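Protein phosphatase 2C (Toxoplasma gondii, PDB 3D8K) probably catalyses the manganese-dependent removal of phosphate from phosphoserine and phosphothreonine residues of proteins, as a member of the PP2C family of phosphatases. Local coordinates at residues G40-R45 with N69-L74; N75-V80 with I109-Y114. One frame throughout, in Å; residues are numbered along the deposited sequence.

In the fold
Both contacts rest on the six-stranded antiparallel sheet, one of the two sheets of the PP2C beta sandwich. Contact 1 lays the end of helix 61-74 against the end of strand 35-41. Contact 2 lays the loop that follows, on the way to helix 82-97, against strand 106-115. Their centres are about 8 Å apart. They also touch directly: Asn75, just after the helix, places OD1 2.9 Å from the backbone N of Arg43 in a probable hydrogen bond. The bound sulfate, probably from the crystallisation liquor, lies beside contact 2, at Arg78, near the second subunit.

Contact 1. Residues G40-R45 with N69-L74; sequences GMLRGR and NVMNYL
Leu42 meets Leu74 and Met71 where the last turn of helix 61-74 packs on the six-stranded sheet of the PP2C beta sandwich, near the end of strand 35-41. That strand supplies Gly40, and the chain then enters a type II beta turn from Leu42 to Arg45. The contact is buried and apolar, and no hydrogen bond crosses it. Leu42 carries most of it. Its chi1 of -52° sets CG anti to the carbonyl carbon, and the branch then reaches across to the helix. CD2 does the main touching. It lies 3.3 Å from Leu74 CB and crosses the Leu74 side chain at a slant. The same methyl is 3.7 Å from Leu74 C. CD1, the other methyl, comes to 4.0 Å from Leu74 O, so both branches touch the last residue of the helix.

Met71 is a selenomethionine one turn earlier in the helix. Its CB does not aim at the strand, but chi1 and chi2, both -64°, fold the chain round and bring the selenium in. SE lies 4.2 Å from Leu42 CD2. It also faces the strand backbone at Gly40, where there is no side chain in between. Val50 of strand 48-55 touches Leu42, Met71 and Leu74, so a neighbouring strand closes the same apolar cluster. Tyr73 turns to helix 82-97, and its OH is hydrogen-bonded to Asp95. The helix is kinked at residues 71 and 72, yet Leu74 is still tied in: its N donates to Val70 O at 2.8 Å.

Contact 2. Residues N75-V80 with I109-Y114; sequences NDLRDV and IIFVRY. With SO4 (sulfate ion), chain H.
Phe111 of strand 106-115 points at the loop between helices 61-74 and 82-97, and Val80 and Leu77 of that loop meet its ring. This joins the helical layer of the PP2C sandwich to its six-stranded sheet. With chi1 at -62°, CG of Phe111 stands anti to the carbonyl carbon. At the root, CB lies 4.1 Å from Val80 CG2. CG and CD1 meet the same methyl, Val80 CG2, at 4.0 and 3.9 Å, as the two side chains run alongside each other, heading opposite ways. Further out, CE1 touches Leu77 CD1 at 3.6 Å. CZ, at the tip, is 4.1 Å from that same methyl. Both methyls approach the ring obliquely.

Val80 CG1 turns to Arg113 and lies near the plane of its guanidinium, at the edge, 4.3 Å from NH1. Arg78 takes no part in the strand contact. Its chain, extended from CG to NE, reaches the sulfate. NE and NH2 both donate to the one oxygen O2, at 2.8 and 2.9 Å. Arg91, and Arg156 of the second subunit, also bind this ion. The Phe111 part is thus apolar, with the Arg113 guanidinium beside it, while the sulfate probably offsets the charge of the arginines at the subunit boundary.

Contact 1. Residues G40-R45 with N69-L74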
loop_
_atom_site.group_PDB
_atom_site.type_symbol
_atom_site.label_atom_id
_atom_site.label_comp_id
_atom_site.label_asym_id
_atom_site.label_seq_id
_atom_site.Cartn_x
_atom_site.Cartn_y
_atom_site.Cartn_z
ATOM N N GLY C 40 15.133 3.078 -15.034
ATOM C CA GLY C 40 13.981 2.197 -14.998
ATOM C C GLY C 40 14.048 1.374 -13.723
ATOM O O GLY C 40 15.118 1.292 -13.101
HETATM N N MSE C 41 12.930 0.766 -13.330
HETATM C CA MSE C 41 12.877 -0.048 -12.121
HETATM C C MSE C 41 12.063 -1.330 -12.340
HETATM O O MSE C 41 10.840 -1.288 -12.460
HETATM C CB MSE C 41 12.260 0.768 -10.986
HETATM C CG MSE C 41 12.203 0.054 -9.651
HETATM SE SE MSE C 41 11.244 1.184 -8.334
HETATM C CE MSE C 41 11.065 -0.187 -6.899
ATOM N N LEU C 42 12.743 -2.465 -12.411
ATOM C CA LEU C 42 12.063 -3.743 -12.607
ATOM C C LEU C 42 11.216 -3.974 -11.373
ATOM O O LEU C 42 11.687 -3.730 -10.254
ATOM C CB LEU C 42 13.077 -4.878 -12.711
ATOM C CG LEU C 42 14.221 -4.743 -13.709
ATOM C CD1 LEU C 42 15.213 -5.893 -13.495
ATOM C CD2 LEU C 42 13.653 -4.711 -15.132
ATOM N N ARG C 43 9.987 -4.453 -11.542
ATOM C CA ARG C 43 9.164 -4.673 -10.366
ATOM C C ARG C 43 9.739 -5.780 -9.513
ATOM O O ARG C 43 10.417 -6.683 -10.009
ATOM C CB ARG C 43 7.708 -4.970 -10.739
ATOM C CG ARG C 43 7.445 -6.244 -11.501
ATOM C CD ARG C 43 5.991 -6.272 -11.979
ATOM N NE ARG C 43 5.768 -5.454 -13.175
ATOM C CZ ARG C 43 4.581 -4.980 -13.560
ATOM N NH1 ARG C 43 3.490 -5.223 -12.844
ATOM N NH2 ARG C 43 4.481 -4.276 -14.680
ATOM N N GLY C 44 9.484 -5.686 -8.214
ATOM C CA GLY C 44 9.982 -6.674 -7.280
ATOM C C GLY C 44 11.484 -6.583 -7.130
ATOM O O GLY C 44 12.123 -7.560 -6.754
ATOM N N ARG C 45 12.049 -5.412 -7.417
ATOM C CA ARG C 45 13.494 -5.221 -7.321
ATOM C C ARG C 45 13.965 -3.834 -6.865
ATOM O O ARG C 45 14.532 -3.071 -7.649
ATOM C CB ARG C 45 14.151 -5.560 -8.664
ATOM C CG ARG C 45 14.322 -7.046 -8.935
ATOM C CD ARG C 45 14.988 -7.290 -10.291
ATOM N NE ARG C 45 15.491 -8.658 -10.425
ATOM C CZ ARG C 45 14.723 -9.735 -10.352
ATOM N NH1 ARG C 45 13.422 -9.600 -10.151
ATOM N NH2 ARG C 45 15.251 -10.941 -10.468
ATOM N N ASN C 69 10.411 -1.408 -25.405
ATOM C CA ASN C 69 10.023 -2.797 -25.187
ATOM C C ASN C 69 10.976 -3.539 -24.264
ATOM O O ASN C 69 10.692 -4.658 -23.851
ATOM C CB ASN C 69 9.970 -3.551 -26.517
ATOM C CG ASN C 69 8.738 -3.222 -27.325
ATOM O OD1 ASN C 69 7.617 -3.506 -26.908
ATOM N ND2 ASN C 69 8.937 -2.612 -28.489
ATOM N N VAL C 70 12.103 -2.923 -23.930
ATOM C CA VAL C 70 13.081 -3.606 -23.102
ATOM C C VAL C 70 12.674 -3.928 -21.659
ATOM O O VAL C 70 12.970 -5.022 -21.157
ATOM C CB VAL C 70 14.431 -2.860 -23.109
ATOM C CG1 VAL C 70 14.324 -1.541 -22.368
ATOM C CG2 VAL C 70 15.494 -3.762 -22.514
HETATM N N MSE C 71 12.004 -2.995 -20.989
HETATM C CA MSE C 71 11.577 -3.244 -19.619
HETATM C C MSE C 71 10.530 -4.380 -19.574
HETATM O O MSE C 71 10.298 -4.987 -18.517
HETATM C CB MSE C 71 11.037 -1.955 -19.004
HETATM C CG MSE C 71 12.085 -0.853 -18.864
HETATM SE SE MSE C 71 13.544 -1.333 -17.629
HETATM C CE MSE C 71 14.980 -1.164 -18.943
ATOM N N ASN C 72 9.912 -4.677 -20.721
ATOM C CA ASN C 72 8.938 -5.769 -20.798
ATOM C C ASN C 72 9.713 -7.066 -20.616
ATOM O O ASN C 72 9.329 -7.935 -19.838
ATOM C CB ASN C 72 8.253 -5.814 -22.168
ATOM C CG ASN C 72 7.109 -4.829 -22.293
ATOM O OD1 ASN C 72 6.606 -4.578 -23.398
ATOM N ND2 ASN C 72 6.685 -4.269 -21.165
ATOM N N TYR C 73 10.807 -7.195 -21.353
ATOM C CA TYR C 73 11.619 -8.384 -21.267
ATOM C C TYR C 73 12.392 -8.433 -19.958
ATOM O O TYR C 73 12.419 -9.460 -19.292
ATOM C CB TYR C 73 12.575 -8.445 -22.456
ATOM C CG TYR C 73 11.852 -8.583 -23.777
ATOM C CD1 TYR C 73 11.129 -7.512 -24.315
ATOM C CD2 TYR C 73 11.848 -9.800 -24.473
ATOM C CE1 TYR C 73 10.421 -7.650 -25.505
ATOM C CE2 TYR C 73 11.141 -9.946 -25.664
ATOM C CZ TYR C 73 10.432 -8.866 -26.171
ATOM O OH TYR C 73 9.740 -8.997 -27.345
ATOM N N LEU C 74 13.012 -7.320 -19.581
ATOM C CA LEU C 74 13.783 -7.275 -18.340
ATOM C C LEU C 74 13.015 -7.763 -17.100
ATOM O O LEU C 74 13.604 -8.359 -16.192
ATOM C CB LEU C 74 14.342 -5.862 -18.126
ATOM C CG LEU C 74 15.822 -5.710 -18.518
ATOM C CD1 LEU C 74 16.199 -6.723 -19.589
ATOM C CD2 LEU C 74 16.090 -4.292 -18.987
#

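Contact 2. Residues N75-V80 with I109-Y114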
loop_
_atom_site.group_PDB
_atom_site.type_symbol
_atom_site.label_atom_id
_atom_site.label_comp_id
_atom_site.label_asym_id
_atom_site.label_seq_id
_atom_site.Cartn_x
_atom_site.Cartn_y
_atom_site.Cartn_z
ATOM N N ASN C 75 11.705 -7.537 -17.071
ATOM C CA ASN C 75 10.901 -7.995 -15.951
ATOM C C ASN C 75 10.674 -9.496 -16.033
ATOM O O ASN C 75 9.906 -10.064 -15.262
ATOM C CB ASN C 75 9.563 -7.264 -15.922
ATOM C CG ASN C 75 9.652 -5.941 -15.212
ATOM O OD1 ASN C 75 10.016 -5.880 -14.031
ATOM N ND2 ASN C 75 9.332 -4.865 -15.919
ATOM N N ASP C 76 11.346 -10.136 -16.979
ATOM C CA ASP C 76 11.226 -11.570 -17.153
ATOM C C ASP C 76 12.471 -12.269 -16.635
ATOM O O ASP C 76 12.500 -13.496 -16.524
ATOM C CB ASP C 76 10.989 -11.899 -18.621
ATOM C CG ASP C 76 9.569 -11.582 -19.062
ATOM O OD1 ASP C 76 9.372 -11.147 -20.227
ATOM O OD2 ASP C 76 8.649 -11.780 -18.239
ATOM N N LEU C 77 13.494 -11.484 -16.310
ATOM C CA LEU C 77 14.737 -12.027 -15.763
ATOM C C LEU C 77 14.417 -12.711 -14.435
ATOM O O LEU C 77 13.862 -12.082 -13.524
ATOM C CB LEU C 77 15.748 -10.904 -15.503
ATOM C CG LEU C 77 16.347 -10.181 -16.705
ATOM C CD1 LEU C 77 17.044 -8.914 -16.240
ATOM C CD2 LEU C 77 17.305 -11.107 -17.426
ATOM N N ARG C 78 14.758 -13.994 -14.328
ATOM C CA ARG C 78 14.506 -14.750 -13.095
ATOM C C ARG C 78 15.541 -14.408 -12.052
ATOM O O ARG C 78 15.481 -14.855 -10.915
ATOM C CB ARG C 78 14.555 -16.251 -13.353
ATOM C CG ARG C 78 13.481 -16.748 -14.254
ATOM C CD ARG C 78 13.293 -18.218 -14.053
ATOM N NE ARG C 78 12.301 -18.743 -14.971
ATOM C CZ ARG C 78 11.736 -19.936 -14.855
ATOM N NH1 ARG C 78 12.062 -20.739 -13.850
ATOM N NH2 ARG C 78 10.844 -20.326 -15.751
ATOM N N ASP C 79 16.508 -13.619 -12.478
ATOM C CA ASP C 79 17.582 -13.160 -11.631
ATOM C C ASP C 79 18.443 -12.339 -12.558
ATOM O O ASP C 79 18.350 -12.472 -13.777
ATOM C CB ASP C 79 18.359 -14.335 -11.051
ATOM C CG ASP C 79 19.432 -13.890 -10.090
ATOM O OD1 ASP C 79 19.175 -12.921 -9.339
ATOM O OD2 ASP C 79 20.524 -14.501 -10.089
ATOM N N VAL C 80 19.260 -11.466 -12.000
ATOM C CA VAL C 80 20.095 -10.637 -12.840
ATOM C C VAL C 80 21.501 -11.201 -12.888
ATOM O O VAL C 80 22.255 -11.101 -11.931
ATOM C CB VAL C 80 20.091 -9.173 -12.338
ATOM C CG1 VAL C 80 20.227 -9.153 -10.828
ATOM C CG2 VAL C 80 21.221 -8.385 -12.980
ATOM N N ILE C 109 23.335 -2.044 -21.849
ATOM C CA ILE C 109 22.446 -2.056 -20.704
ATOM C C ILE C 109 23.212 -2.130 -19.400
ATOM O O ILE C 109 24.119 -2.936 -19.249
ATOM C CB ILE C 109 21.475 -3.232 -20.773
ATOM C CG1 ILE C 109 20.758 -3.231 -22.128
ATOM C CG2 ILE C 109 20.494 -3.134 -19.626
ATOM C CD1 ILE C 109 19.635 -4.244 -22.251
ATOM N N ILE C 110 22.844 -1.273 -18.458
ATOM C CA ILE C 110 23.503 -1.266 -17.175
ATOM C C ILE C 110 22.546 -1.558 -16.028
ATOM O O ILE C 110 21.549 -0.875 -15.855
ATOM C CB ILE C 110 24.175 0.087 -16.916
ATOM C CG1 ILE C 110 25.044 0.473 -18.109
ATOM C CG2 ILE C 110 25.035 0.001 -15.687
ATOM C CD1 ILE C 110 25.538 1.897 -18.065
ATOM N N PHE C 111 22.858 -2.591 -15.259
ATOM C CA PHE C 111 22.069 -2.957 -14.094
ATOM C C PHE C 111 22.887 -2.500 -12.900
ATOM O O PHE C 111 24.075 -2.835 -12.788
ATOM C CB PHE C 111 21.894 -4.466 -14.019
ATOM C CG PHE C 111 21.154 -5.035 -15.175
ATOM C CD1 PHE C 111 19.819 -5.404 -15.048
ATOM C CD2 PHE C 111 21.775 -5.178 -16.410
ATOM C CE1 PHE C 111 19.107 -5.910 -16.135
ATOM C CE2 PHE C 111 21.082 -5.678 -17.496
ATOM C CZ PHE C 111 19.742 -6.047 -17.358
ATOM N N VAL C 112 22.278 -1.725 -12.010
ATOM C CA VAL C 112 23.005 -1.271 -10.837
ATOM C C VAL C 112 22.284 -1.607 -9.528
ATOM O O VAL C 112 21.191 -1.101 -9.252
ATOM C CB VAL C 112 23.277 0.229 -10.945
ATOM C CG1 VAL C 112 24.108 0.700 -9.755
ATOM C CG2 VAL C 112 24.007 0.503 -12.248
ATOM N N ARG C 113 22.897 -2.484 -8.734
ATOM C CA ARG C 113 22.329 -2.899 -7.451
ATOM C C ARG C 113 23.259 -2.468 -6.336
ATOM O O ARG C 113 24.475 -2.467 -6.495
ATOM C CB ARG C 113 22.144 -4.431 -7.395
ATOM C CG ARG C 113 21.514 -4.974 -6.090
ATOM C CD ARG C 113 20.637 -6.249 -6.294
ATOM N NE ARG C 113 19.262 -6.081 -5.782
ATOM C CZ ARG C 113 18.164 -6.666 -6.283
ATOM N NH1 ARG C 113 18.247 -7.491 -7.331
ATOM N NH2 ARG C 113 16.967 -6.388 -5.757
ATOM N N TYR C 114 22.674 -2.078 -5.212
ATOM C CA TYR C 114 23.447 -1.688 -4.047
ATOM C C TYR C 114 23.103 -2.680 -2.960
ATOM O O TYR C 114 21.941 -3.023 -2.768
ATOM C CB TYR C 114 23.069 -0.289 -3.565
ATOM C CG TYR C 114 23.567 0.041 -2.161
ATOM C CD1 TYR C 114 24.879 0.466 -1.939
ATOM C CD2 TYR C 114 22.724 -0.084 -1.057
ATOM C CE1 TYR C 114 25.337 0.760 -0.657
ATOM C CE2 TYR C 114 23.172 0.204 0.231
ATOM C CZ TYR C 114 24.476 0.627 0.423
ATOM O OH TYR C 114 24.911 0.931 1.695
HETATM S S SO4 H . 10.368 -17.476 -18.377
HETATM O O1 SO4 H . 10.622 -18.700 -19.149
HETATM O O2 SO4 H . 10.698 -17.705 -16.969
HETATM O O3 SO4 H . 11.196 -16.392 -18.915
HETATM O O4 SO4 H . 8.950 -17.107 -18.464
#